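PDB 6WB6: transferrin, which binds a single ferric ion per molecule together with a carbonate anion and carries it as a secreted insect iron-transport protein. Local coordinates for residues Val361-Lys365 against Phe624-Val630; His426-Gly430 against Ile631-Ala635; Phe467-Pro473 against Val580-Pro584. All coordinates share one frame; numbering follows the deposited sequence.

Interaction 1: Val361-Lys365 against Phe624-Val630; sequences VALSK and FLKNNNV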
ATOM      1  N   VAL A 361      20.116  -3.055   8.590  1.00 22.93           N
ATOM      2  CA  VAL A 361      19.465  -3.282   7.308  1.00 27.62           C
ATOM      3  C   VAL A 361      18.026  -2.785   7.371  1.00 20.39           C
ATOM      4  O   VAL A 361      17.561  -2.076   6.480  1.00 17.83           O
ATOM      5  CB  VAL A 361      19.544  -4.763   6.887  1.00 19.18           C
ATOM      6  CG1 VAL A 361      18.929  -5.671   7.884  1.00 24.47           C
ATOM      7  CG2 VAL A 361      18.850  -4.955   5.549  1.00 25.32           C
ATOM      8  N   ALA A 362      17.310  -3.124   8.441  1.00 22.23           N
ATOM      9  CA  ALA A 362      15.941  -2.637   8.579  1.00 20.15           C
ATOM     10  C   ALA A 362      15.894  -1.118   8.622  1.00 22.47           C
ATOM     11  O   ALA A 362      15.032  -0.499   7.982  1.00 18.93           O
ATOM     12  CB  ALA A 362      15.311  -3.240   9.815  1.00 15.36           C
ATOM     13  N   LEU A 363      16.823  -0.492   9.345  1.00 18.22           N
ATOM     14  CA  LEU A 363      16.930   0.960   9.285  1.00 17.51           C
ATOM     15  C   LEU A 363      17.064   1.449   7.843  1.00 23.96           C
ATOM     16  O   LEU A 363      16.453   2.443   7.451  1.00 16.06           O
ATOM     17  CB  LEU A 363      18.123   1.442  10.092  1.00 24.14           C
ATOM     18  CG  LEU A 363      18.310   2.951  10.153  1.00 23.77           C
ATOM     19  CD1 LEU A 363      17.093   3.588  10.728  1.00 20.66           C
ATOM     20  CD2 LEU A 363      19.556   3.292  11.002  1.00 28.41           C
ATOM     21  N   SER A 364      17.924   0.808   7.054  1.00 25.42           N
ATOM     22  CA  SER A 364      18.108   1.296   5.698  1.00 19.10           C
ATOM     23  C   SER A 364      16.868   1.033   4.851  1.00 15.54           C
ATOM     24  O   SER A 364      16.538   1.850   3.988  1.00 17.85           O
ATOM     25  CB  SER A 364      19.342   0.669   5.069  1.00 29.11           C
ATOM     26  OG  SER A 364      19.265  -0.731   5.178  1.00 38.64           O
ATOM     27  N   LYS A 365      16.173  -0.082   5.089  1.00 16.71           N
ATOM     28  CA  LYS A 365      14.943  -0.344   4.353  1.00 17.93           C
ATOM     29  C   LYS A 365      13.869   0.659   4.739  1.00 21.94           C
ATOM     30  O   LYS A 365      13.135   1.165   3.877  1.00 18.41           O
ATOM     31  CB  LYS A 365      14.466  -1.786   4.603  1.00 14.60           C
ATOM     32  CG  LYS A 365      13.230  -2.174   3.771  1.00 21.53           C
ATOM     33  CD  LYS A 365      12.784  -3.617   3.956  1.00 21.86           C
ATOM     34  CE  LYS A 365      11.460  -3.845   3.229  1.00 12.26           C
ATOM     35  NZ  LYS A 365      10.970  -5.263   3.215  1.00 21.58           N
ATOM     36  N   PHE A 624      15.923  -7.694   0.815  1.00 24.96           N
ATOM     37  CA  PHE A 624      16.580  -6.397   0.916  1.00 23.83           C
ATOM     38  C   PHE A 624      18.041  -6.645   1.275  1.00 28.37           C
ATOM     39  O   PHE A 624      18.338  -7.172   2.352  1.00 25.27           O
ATOM     40  CB  PHE A 624      15.873  -5.510   1.940  1.00 23.31           C
ATOM     41  CG  PHE A 624      16.314  -4.090   1.901  1.00 27.21           C
ATOM     42  CD1 PHE A 624      17.509  -3.709   2.489  1.00 17.71           C
ATOM     43  CD2 PHE A 624      15.547  -3.137   1.271  1.00 17.59           C
ATOM     44  CE1 PHE A 624      17.922  -2.419   2.447  1.00 22.45           C
ATOM     45  CE2 PHE A 624      15.942  -1.843   1.228  1.00 18.09           C
ATOM     46  CZ  PHE A 624      17.137  -1.470   1.810  1.00 28.17           C
ATOM     47  N   LEU A 625      18.947  -6.305   0.364  1.00 27.36           N
ATOM     48  CA  LEU A 625      20.358  -6.687   0.470  1.00 29.98           C
ATOM     49  C   LEU A 625      20.501  -8.118   0.963  1.00 19.17           C
ATOM     50  O   LEU A 625      21.086  -8.387   2.009  1.00 24.31           O
ATOM     51  CB  LEU A 625      21.123  -5.753   1.393  1.00 19.96           C
ATOM     52  CG  LEU A 625      21.045  -4.287   1.016  1.00 27.87           C
ATOM     53  CD1 LEU A 625      21.425  -3.408   2.218  1.00 20.34           C
ATOM     54  CD2 LEU A 625      21.939  -4.055  -0.186  1.00 26.55           C
ATOM     55  N   LYS A 626      19.922  -9.038   0.199  1.00 29.71           N
ATOM     56  CA  LYS A 626      20.001 -10.478   0.469  1.00 32.89           C
ATOM     57  C   LYS A 626      19.504 -10.850   1.862  1.00 27.76           C
ATOM     58  O   LYS A 626      19.837 -11.923   2.367  1.00 29.85           O
ATOM     59  CB  LYS A 626      21.431 -11.022   0.280  1.00 32.10           C
ATOM     60  CG  LYS A 626      21.892 -11.068  -1.197  1.00 41.90           C
ATOM     61  CD  LYS A 626      23.107 -11.986  -1.422  1.00 29.17           C
ATOM     62  CE  LYS A 626      23.658 -11.883  -2.852  1.00 32.45           C
ATOM     63  NZ  LYS A 626      22.608 -11.543  -3.842  1.00 33.50           N
ATOM     64  N   ASN A 627      18.707  -9.990   2.499  1.00 29.63           N
ATOM     65  CA  ASN A 627      18.031 -10.328   3.745  1.00 31.57           C
ATOM     66  C   ASN A 627      16.533 -10.408   3.522  1.00 29.13           C
ATOM     67  O   ASN A 627      15.950  -9.565   2.843  1.00 26.09           O
ATOM     68  CB  ASN A 627      18.320  -9.307   4.834  1.00 22.67           C
ATOM     69  CG  ASN A 627      19.753  -9.338   5.273  1.00 23.24           C
ATOM     70  OD1 ASN A 627      20.024  -9.580   6.422  1.00 25.09           O
ATOM     71  ND2 ASN A 627      20.684  -9.106   4.343  1.00 26.71           N
ATOM     72  N   ASN A 628      15.917 -11.415   4.108  1.00 28.95           N
ATOM     73  CA  ASN A 628      14.487 -11.589   3.990  1.00 34.20           C
ATOM     74  C   ASN A 628      13.788 -11.115   5.246  1.00 32.30           C
ATOM     75  O   ASN A 628      14.389 -10.990   6.316  1.00 34.11           O
ATOM     76  CB  ASN A 628      14.159 -13.048   3.704  1.00 32.97           C
ATOM     77  CG  ASN A 628      14.578 -13.437   2.324  1.00 42.80           C
ATOM     78  OD1 ASN A 628      13.852 -13.189   1.360  1.00 39.82           O
ATOM     79  ND2 ASN A 628      15.795 -13.974   2.201  1.00 48.91           N
ATOM     80  N   ASN A 629      12.502 -10.812   5.085  1.00 29.96           N
ATOM     81  CA  ASN A 629      11.640 -10.557   6.221  1.00 26.15           C
ATOM     82  C   ASN A 629      12.080  -9.321   6.969  1.00 25.83           C
ATOM     83  O   ASN A 629      11.848  -9.206   8.171  1.00 19.62           O
ATOM     84  CB  ASN A 629      11.621 -11.760   7.158  1.00 30.69           C
ATOM     85  CG  ASN A 629      11.206 -12.999   6.451  1.00 30.28           C
ATOM     86  OD1 ASN A 629      10.370 -12.952   5.533  1.00 23.16           O
ATOM     87  ND2 ASN A 629      11.801 -14.119   6.832  1.00 32.62           N
ATOM     88  N   VAL A 630      12.712  -8.400   6.251  1.00 18.38           N
ATOM     89  CA  VAL A 630      13.108  -7.131   6.834  1.00 19.95           C
ATOM     90  C   VAL A 630      11.862  -6.260   6.975  1.00 24.41           C
ATOM     91  O   VAL A 630      11.206  -5.943   5.977  1.00 18.19           O
ATOM     92  CB  VAL A 630      14.174  -6.444   5.979  1.00 17.79           C
ATOM     93  CG1 VAL A 630      14.708  -5.251   6.714  1.00 16.12           C
ATOM     94  CG2 VAL A 630      15.306  -7.423   5.641  1.00 31.44           C
TER

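Interaction 2: His426-Gly430 against Ile631-Ala635; sequences HEVYG and IFNNA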
ATOM      1  N   HIS A 426      -1.674  -5.405  11.319  1.00 17.57           N
ATOM      2  CA  HIS A 426      -0.988  -6.683  11.273  1.00 18.05           C
ATOM      3  C   HIS A 426      -0.844  -7.114   9.819  1.00 26.15           C
ATOM      4  O   HIS A 426      -1.488  -6.561   8.914  1.00 19.10           O
ATOM      5  CB  HIS A 426      -1.757  -7.735  12.065  1.00 19.63           C
ATOM      6  CG  HIS A 426      -3.139  -7.948  11.548  1.00 21.22           C
ATOM      7  ND1 HIS A 426      -4.251  -7.381  12.134  1.00 25.57           N
ATOM      8  CD2 HIS A 426      -3.590  -8.638  10.472  1.00 19.90           C
ATOM      9  CE1 HIS A 426      -5.328  -7.744  11.462  1.00 30.69           C
ATOM     10  NE2 HIS A 426      -4.951  -8.502  10.445  1.00 18.63           N
ATOM     11  N   GLU A 427       0.015  -8.123   9.613  1.00 22.03           N
ATOM     12  CA  GLU A 427       0.220  -8.728   8.309  1.00 19.50           C
ATOM     13  C   GLU A 427      -0.924  -9.655   7.951  1.00 17.11           C
ATOM     14  O   GLU A 427      -1.520 -10.310   8.811  1.00 23.29           O
ATOM     15  CB  GLU A 427       1.538  -9.509   8.268  1.00 14.87           C
ATOM     16  CG  GLU A 427       2.733  -8.608   8.188  1.00 17.43           C
ATOM     17  CD  GLU A 427       4.059  -9.330   8.027  1.00 16.82           C
ATOM     18  OE1 GLU A 427       4.127 -10.567   8.205  1.00 20.84           O
ATOM     19  OE2 GLU A 427       5.037  -8.631   7.762  1.00 15.97           O
ATOM     20  N   VAL A 428      -1.261  -9.669   6.673  1.00 15.53           N
ATOM     21  CA  VAL A 428      -2.156 -10.680   6.142  1.00 24.85           C
ATOM     22  C   VAL A 428      -1.417 -11.443   5.051  1.00 18.69           C
ATOM     23  O   VAL A 428      -0.461 -10.954   4.445  1.00 14.65           O
ATOM     24  CB  VAL A 428      -3.476 -10.085   5.609  1.00 15.67           C
ATOM     25  CG1 VAL A 428      -4.291  -9.555   6.756  1.00 23.53           C
ATOM     26  CG2 VAL A 428      -3.222  -9.024   4.560  1.00 17.91           C
ATOM     27  N   TYR A 429      -1.892 -12.654   4.793  1.00 21.29           N
ATOM     28  CA  TYR A 429      -1.155 -13.598   3.971  1.00 29.67           C
ATOM     29  C   TYR A 429      -2.086 -14.271   2.970  1.00 30.72           C
ATOM     30  O   TYR A 429      -3.307 -14.119   3.012  1.00 27.34           O
ATOM     31  CB  TYR A 429      -0.466 -14.634   4.846  1.00 25.38           C
ATOM     32  CG  TYR A 429       0.337 -14.034   5.953  1.00 27.76           C
ATOM     33  CD1 TYR A 429       1.540 -13.407   5.694  1.00 21.60           C
ATOM     34  CD2 TYR A 429      -0.104 -14.091   7.263  1.00 27.63           C
ATOM     35  CE1 TYR A 429       2.296 -12.864   6.706  1.00 23.97           C
ATOM     36  CE2 TYR A 429       0.658 -13.542   8.294  1.00 19.60           C
ATOM     37  CZ  TYR A 429       1.851 -12.934   8.000  1.00 18.04           C
ATOM     38  OH  TYR A 429       2.628 -12.369   8.973  1.00 23.75           O
ATOM     39  N   GLY A 430      -1.480 -15.006   2.044  1.00 37.37           N
ATOM     40  CA  GLY A 430      -2.242 -15.748   1.057  1.00 34.71           C
ATOM     41  C   GLY A 430      -2.894 -14.886  -0.002  1.00 44.36           C
ATOM     42  O   GLY A 430      -2.838 -13.648   0.043  1.00 33.39           O
ATOM     43  N   ILE A 631      11.547  -5.864   8.213  1.00 24.43           N
ATOM     44  CA  ILE A 631      10.360  -5.067   8.562  1.00 22.18           C
ATOM     45  C   ILE A 631       9.089  -5.870   8.337  1.00 22.34           C
ATOM     46  O   ILE A 631       8.281  -6.028   9.253  1.00 24.63           O
ATOM     47  CB  ILE A 631      10.279  -3.738   7.788  1.00 26.55           C
ATOM     48  CG1 ILE A 631      11.492  -2.871   8.124  1.00 17.58           C
ATOM     49  CG2 ILE A 631       9.001  -2.989   8.186  1.00 23.79           C
ATOM     50  CD1 ILE A 631      11.533  -1.530   7.493  1.00 19.95           C
ATOM     51  N   PHE A 632       8.886  -6.354   7.119  1.00 18.29           N
ATOM     52  CA  PHE A 632       7.747  -7.204   6.806  1.00 14.95           C
ATOM     53  C   PHE A 632       8.257  -8.582   6.437  1.00 24.26           C
ATOM     54  O   PHE A 632       9.362  -8.730   5.909  1.00 17.97           O
ATOM     55  CB  PHE A 632       6.891  -6.625   5.647  1.00 21.68           C
ATOM     56  CG  PHE A 632       6.499  -5.154   5.841  1.00 20.48           C
ATOM     57  CD1 PHE A 632       5.477  -4.802   6.700  1.00 22.20           C
ATOM     58  CD2 PHE A 632       7.170  -4.157   5.172  1.00 21.94           C
ATOM     59  CE1 PHE A 632       5.141  -3.484   6.914  1.00 17.22           C
ATOM     60  CE2 PHE A 632       6.837  -2.830   5.357  1.00 24.16           C
ATOM     61  CZ  PHE A 632       5.808  -2.487   6.232  1.00 21.28           C
ATOM     62  N   ASN A 633       7.443  -9.596   6.693  1.00 20.85           N
ATOM     63  CA  ASN A 633       7.791 -10.909   6.178  1.00 21.63           C
ATOM     64  C   ASN A 633       7.559 -10.944   4.680  1.00 18.90           C
ATOM     65  O   ASN A 633       6.580 -10.383   4.180  1.00 23.77           O
ATOM     66  CB  ASN A 633       6.978 -11.988   6.861  1.00 24.78           C
ATOM     67  CG  ASN A 633       7.396 -12.169   8.290  1.00 27.35           C
ATOM     68  OD1 ASN A 633       8.530 -12.543   8.544  1.00 30.94           O
ATOM     69  ND2 ASN A 633       6.502 -11.859   9.230  1.00 19.17           N
ATOM     70  N   ASN A 634       8.480 -11.588   3.963  1.00 23.37           N
ATOM     71  CA  ASN A 634       8.331 -11.739   2.514  1.00 20.86           C
ATOM     72  C   ASN A 634       6.991 -12.360   2.148  1.00 22.86           C
ATOM     73  O   ASN A 634       6.482 -12.119   1.057  1.00 25.93           O
ATOM     74  CB  ASN A 634       9.471 -12.595   1.937  1.00 22.63           C
ATOM     75  CG  ASN A 634      10.820 -11.874   1.912  1.00 29.59           C
ATOM     76  OD1 ASN A 634      11.131 -11.035   2.778  1.00 30.94           O
ATOM     77  ND2 ASN A 634      11.647 -12.222   0.924  1.00 33.54           N
ATOM     78  N   ALA A 635       6.394 -13.146   3.042  1.00 29.69           N
ATOM     79  CA  ALA A 635       5.105 -13.767   2.756  1.00 26.04           C
ATOM     80  C   ALA A 635       3.931 -12.803   2.884  1.00 35.35           C
ATOM     81  O   ALA A 635       2.822 -13.135   2.445  1.00 27.06           O
ATOM     82  CB  ALA A 635       4.863 -14.955   3.690  1.00 21.09           C
TER

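Interaction 3: Phe467-Pro473 against Val580-Pro584; sequences FSGLHAP and VAMAP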
ATOM      1  N   PHE A 467       1.851 -21.230  18.142  1.00 24.61           N
ATOM      2  CA  PHE A 467       0.503 -20.845  18.530  1.00 26.06           C
ATOM      3  C   PHE A 467      -0.492 -21.957  18.212  1.00 26.58           C
ATOM      4  O   PHE A 467      -1.227 -22.422  19.090  1.00 27.57           O
ATOM      5  CB  PHE A 467       0.118 -19.544  17.827  1.00 21.18           C
ATOM      6  CG  PHE A 467      -1.261 -19.093  18.137  1.00 23.11           C
ATOM      7  CD1 PHE A 467      -2.324 -19.502  17.356  1.00 21.80           C
ATOM      8  CD2 PHE A 467      -1.501 -18.274  19.223  1.00 20.46           C
ATOM      9  CE1 PHE A 467      -3.592 -19.105  17.639  1.00 21.40           C
ATOM     10  CE2 PHE A 467      -2.763 -17.878  19.528  1.00 19.42           C
ATOM     11  CZ  PHE A 467      -3.826 -18.282  18.731  1.00 19.54           C
ATOM     12  N   SER A 468      -0.524 -22.408  16.960  1.00 27.26           N
ATOM     13  CA  SER A 468      -1.551 -23.367  16.546  1.00 27.11           C
ATOM     14  C   SER A 468      -1.368 -24.726  17.216  1.00 26.21           C
ATOM     15  O   SER A 468      -2.342 -25.474  17.392  1.00 21.61           O
ATOM     16  CB  SER A 468      -1.527 -23.544  15.023  1.00 25.70           C
ATOM     17  OG  SER A 468      -1.249 -22.320  14.350  1.00 24.98           O
ATOM     18  N   GLY A 469      -0.148 -25.048  17.608  1.00 21.65           N
ATOM     19  CA  GLY A 469       0.139 -26.360  18.132  1.00 28.33           C
ATOM     20  C   GLY A 469      -0.187 -26.454  19.602  1.00 27.84           C
ATOM     21  O   GLY A 469      -0.705 -27.463  20.076  1.00 32.46           O
ATOM     22  N   LEU A 470       0.095 -25.381  20.334  1.00 24.91           N
ATOM     23  CA  LEU A 470      -0.004 -25.403  21.791  1.00 28.95           C
ATOM     24  C   LEU A 470      -1.045 -24.405  22.274  1.00 30.06           C
ATOM     25  O   LEU A 470      -2.069 -24.815  22.820  1.00 33.38           O
ATOM     26  CB  LEU A 470       1.369 -25.117  22.403  1.00 32.04           C
ATOM     27  CG  LEU A 470       1.493 -25.196  23.928  1.00 38.34           C
ATOM     28  CD1 LEU A 470       1.087 -23.884  24.563  1.00 37.01           C
ATOM     29  CD2 LEU A 470       0.682 -26.359  24.491  1.00 35.18           C
ATOM     30  N   HIS A 471      -0.820 -23.107  22.068  1.00 32.69           N
ATOM     31  CA  HIS A 471      -1.700 -22.078  22.605  1.00 34.17           C
ATOM     32  C   HIS A 471      -3.154 -22.351  22.253  1.00 28.98           C
ATOM     33  O   HIS A 471      -4.006 -22.484  23.136  1.00 28.16           O
ATOM     34  CB  HIS A 471      -1.279 -20.708  22.075  1.00 31.03           C
ATOM     35  CG  HIS A 471      -0.005 -20.193  22.656  1.00 36.28           C
ATOM     36  ND1 HIS A 471       0.081 -18.968  23.281  1.00 34.82           N
ATOM     37  CD2 HIS A 471       1.238 -20.726  22.696  1.00 36.21           C
ATOM     38  CE1 HIS A 471       1.322 -18.769  23.684  1.00 42.20           C
ATOM     39  NE2 HIS A 471       2.044 -19.821  23.341  1.00 43.55           N
ATOM     40  N   ALA A 472      -3.456 -22.434  20.954  1.00 25.86           N
ATOM     41  CA  ALA A 472      -4.855 -22.425  20.544  1.00 22.67           C
ATOM     42  C   ALA A 472      -5.619 -23.630  21.066  1.00 25.56           C
ATOM     43  O   ALA A 472      -6.727 -23.440  21.600  1.00 32.44           O
ATOM     44  CB  ALA A 472      -4.938 -22.303  19.017  1.00 31.28           C
ATOM     45  N   PRO A 473      -5.124 -24.871  20.941  1.00 31.17           N
ATOM     46  CA  PRO A 473      -5.847 -26.005  21.555  1.00 28.57           C
ATOM     47  C   PRO A 473      -5.919 -25.926  23.074  1.00 28.66           C
ATOM     48  O   PRO A 473      -6.939 -26.298  23.669  1.00 23.08           O
ATOM     49  CB  PRO A 473      -5.041 -27.227  21.096  1.00 27.85           C
ATOM     50  CG  PRO A 473      -4.154 -26.729  19.960  1.00 29.52           C
ATOM     51  CD  PRO A 473      -3.903 -25.307  20.236  1.00 28.48           C
ATOM     52  N   VAL A 580      -9.731 -23.126  15.053  1.00 25.63           N
ATOM     53  CA  VAL A 580      -9.693 -23.024  16.494  1.00 28.09           C
ATOM     54  C   VAL A 580      -9.548 -21.580  16.933  1.00 27.79           C
ATOM     55  O   VAL A 580     -10.331 -21.090  17.741  1.00 28.67           O
ATOM     56  CB  VAL A 580      -8.553 -23.886  17.071  1.00 23.87           C
ATOM     57  CG1 VAL A 580      -8.692 -23.954  18.581  1.00 22.22           C
ATOM     58  CG2 VAL A 580      -8.564 -25.266  16.452  1.00 29.47           C
ATOM     59  N   ALA A 581      -8.534 -20.892  16.414  1.00 26.60           N
ATOM     60  CA  ALA A 581      -8.334 -19.484  16.703  1.00 22.45           C
ATOM     61  C   ALA A 581      -7.625 -18.851  15.527  1.00 27.64           C
ATOM     62  O   ALA A 581      -6.846 -19.504  14.824  1.00 22.57           O
ATOM     63  CB  ALA A 581      -7.498 -19.266  17.985  1.00 22.98           C
ATOM     64  N   MET A 582      -7.871 -17.565  15.345  1.00 13.88           N
ATOM     65  CA  MET A 582      -7.023 -16.780  14.477  1.00 22.79           C
ATOM     66  C   MET A 582      -5.633 -16.680  15.091  1.00 20.39           C
ATOM     67  O   MET A 582      -5.484 -16.595  16.313  1.00 24.67           O
ATOM     68  CB  MET A 582      -7.617 -15.393  14.277  1.00 30.60           C
ATOM     69  CG  MET A 582      -6.906 -14.612  13.194  1.00 26.71           C
ATOM     70  SD  MET A 582      -7.653 -13.011  12.922  1.00 38.20           S
ATOM     71  CE  MET A 582      -6.825 -12.124  14.209  1.00 20.72           C
ATOM     72  N   ALA A 583      -4.632 -16.702  14.250  1.00 18.81           N
ATOM     73  CA  ALA A 583      -3.253 -16.724  14.692  1.00 24.97           C
ATOM     74  C   ALA A 583      -2.685 -15.320  14.691  1.00 26.79           C
ATOM     75  O   ALA A 583      -2.885 -14.578  13.722  1.00 26.02           O
ATOM     76  CB  ALA A 583      -2.420 -17.624  13.785  1.00 25.98           C
ATOM     77  N   PRO A 584      -1.988 -14.889  15.739  1.00 24.34           N
ATOM     78  CA  PRO A 584      -1.345 -13.573  15.673  1.00 28.55           C
ATOM     79  C   PRO A 584      -0.286 -13.585  14.588  1.00 29.59           C
ATOM     80  O   PRO A 584       0.588 -14.447  14.570  1.00 36.13           O
ATOM     81  CB  PRO A 584      -0.752 -13.390  17.076  1.00 31.13           C
ATOM     82  CG  PRO A 584      -0.611 -14.765  17.601  1.00 29.12           C
ATOM     83  CD  PRO A 584      -1.718 -15.573  17.010  1.00 30.22           C
TER

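Interaction 1: Val361-Lys365 against Phe624-Val630
Lys365 lies across the ring of Phe624 in a CH-pi contact: Lys365 CB sits 3.7 Å from the Phe624 ring centroid, 11° off the ring normal. Phe624 has its CG anti to the backbone N (chi1 -168°), which swings the ring out against helix 360-375. Val361 adds a methyl to the same ring, CG2 to Phe624 CD1 at 3.6 Å, approaching obliquely. Farther along the loop, Val630 pushes CG1 onto the helix backbone, 3.4 Å from Ala362 CA, and also touches Ala362 CB and Lys365 CD. Both segments belong to the second transferrin-like half of the chain, where the loop between helix 597-611 and strand 638-641 folds back over the start of the helix; a type I' turn from Phe624 to Asn627 reverses its direction. The polar contact is made by the lysine's far end. With its chain fully extended beyond CG, Lys365 brings NZ to Val630 O at 2.9 Å, in the carbonyl plane, while Ile620 O, outside the segments, holds NZ more strongly. Within the helix, Ser364 OG turns back to the Asn360 and Val361 carbonyls, its one proton serving one at a time; Val361 O also accepts from Lys365 N.

Interaction 2: His426-Gly430 against Ile631-Ala635
Glu427 grips Asn633 with both carboxylate oxygens, and this is the tight part of the contact. OE2 of Glu427 accepts from the backbone N of Asn633 at 2.8 Å, while OE1 takes the side-chain ND2 of Asn633 at 2.9 Å with an N-H...O angle of 163°. Each oxygen is met on its syn side, and the amide stands nearly upright to the carboxylate, their planes 78° apart. The glutamate chain runs extended beyond CG, far enough to carry its carboxylate over to the loop. The Asn633 bonds help fix the rotation of the carboxylate; Tyr429 OH also approaches Glu427 OE1, but at an implausibly short 2.5 Å, a doubtful bond. Glu427 OE2 also lies at the edge of the Phe632 ring, near its plane, 4.0 Å from Phe632 CD1. Toward solvent the fit is looser: the exposed Ala635 places its carbonyl O at the edge of the Tyr429 ring, 3.5 Å from CD1, and its CB is 4.2 Å from that same Tyr429 carbon. Strand 422-428 runs antiparallel between strands 587-590 and 638-641; on the loop side, Phe632 meets Trp588 of strand 587-590 and packs on Met369 of helix 360-375.

Interaction 3: Phe467-Pro473 against Val580-Pro584
The first turns of helix 467-479 lie against the short strand 581-582, with Ala472 and Ala581 CA atoms 6.0 Å apart and Phe467 and Ala583 a little more distant. The helix opens with a wider pi-type turn, in which Ala472 N bonds to Phe467 O, and it is kinked at Pro473. This is a helix-on-sheet contact in the second transferrin-like half: strand 581-582 pairs antiparallel with strand 437-443 of a mixed sheet, and Val580 and Ala581 together face Ala438 as a classic beta bulge. No hydrogen bond joins the two segments, which meet through apolar surfaces and a few carbonyl contacts. Phe467 does most of the touching. Its CG is anti to the backbone N (chi1 178°), which carries the ring out to the strand; Met582 O approaches it obliquely, 3.4 Å from Phe467 CZ, from the side on which Pro584 lies. Pro584 CD stands over the centre of that ring face, a CH-pi contact with 3.5 Å to the Phe467 centroid, 13° off the ring normal. Ala581 CB comes in at the ring edge, 3.9 Å from Phe467 CZ, and Ala583 CB touches CD1 of the same ring. With an alanine here in place of Phe467, the ring under Pro584 CD and beside the Ala581 methyl is gone, and a gap is likely to open between helix and strand. Behind the ring, Ala472 makes the second point of contact, its CB touching the Ala581 and Val580 side chains. Farther out, helix 644-659 reaches the same strand, Phe650 packing on both Met582 and Pro584. Where the bulge comes nearest the helix backbone, Val580 CG1 rests 3.6 Å from Ala472 O.

From the N terminus of the second transferrin-like half, the chain first passes Val361-Lys365 at the start of helix 360-375, then the end of strand 422-428, then helix 467-479. Interaction 3 closes first, when the chain returns at Val580-Pro584 to tie that helix to the mixed sheet. The loop before strand 638-641 then closes interaction 1 and, immediately afterwards, interaction 2. These two cross along the chain, and interaction 3 falls within the loops of both. Interactions 1 and 2 touch, Asn629 N lying 2.7 Å from Asn634 OD1, and join one loop to a helix and to the four-stranded sheet. Interaction 3 touches neither, though its nearest atoms come within about 5 Å of interaction 2.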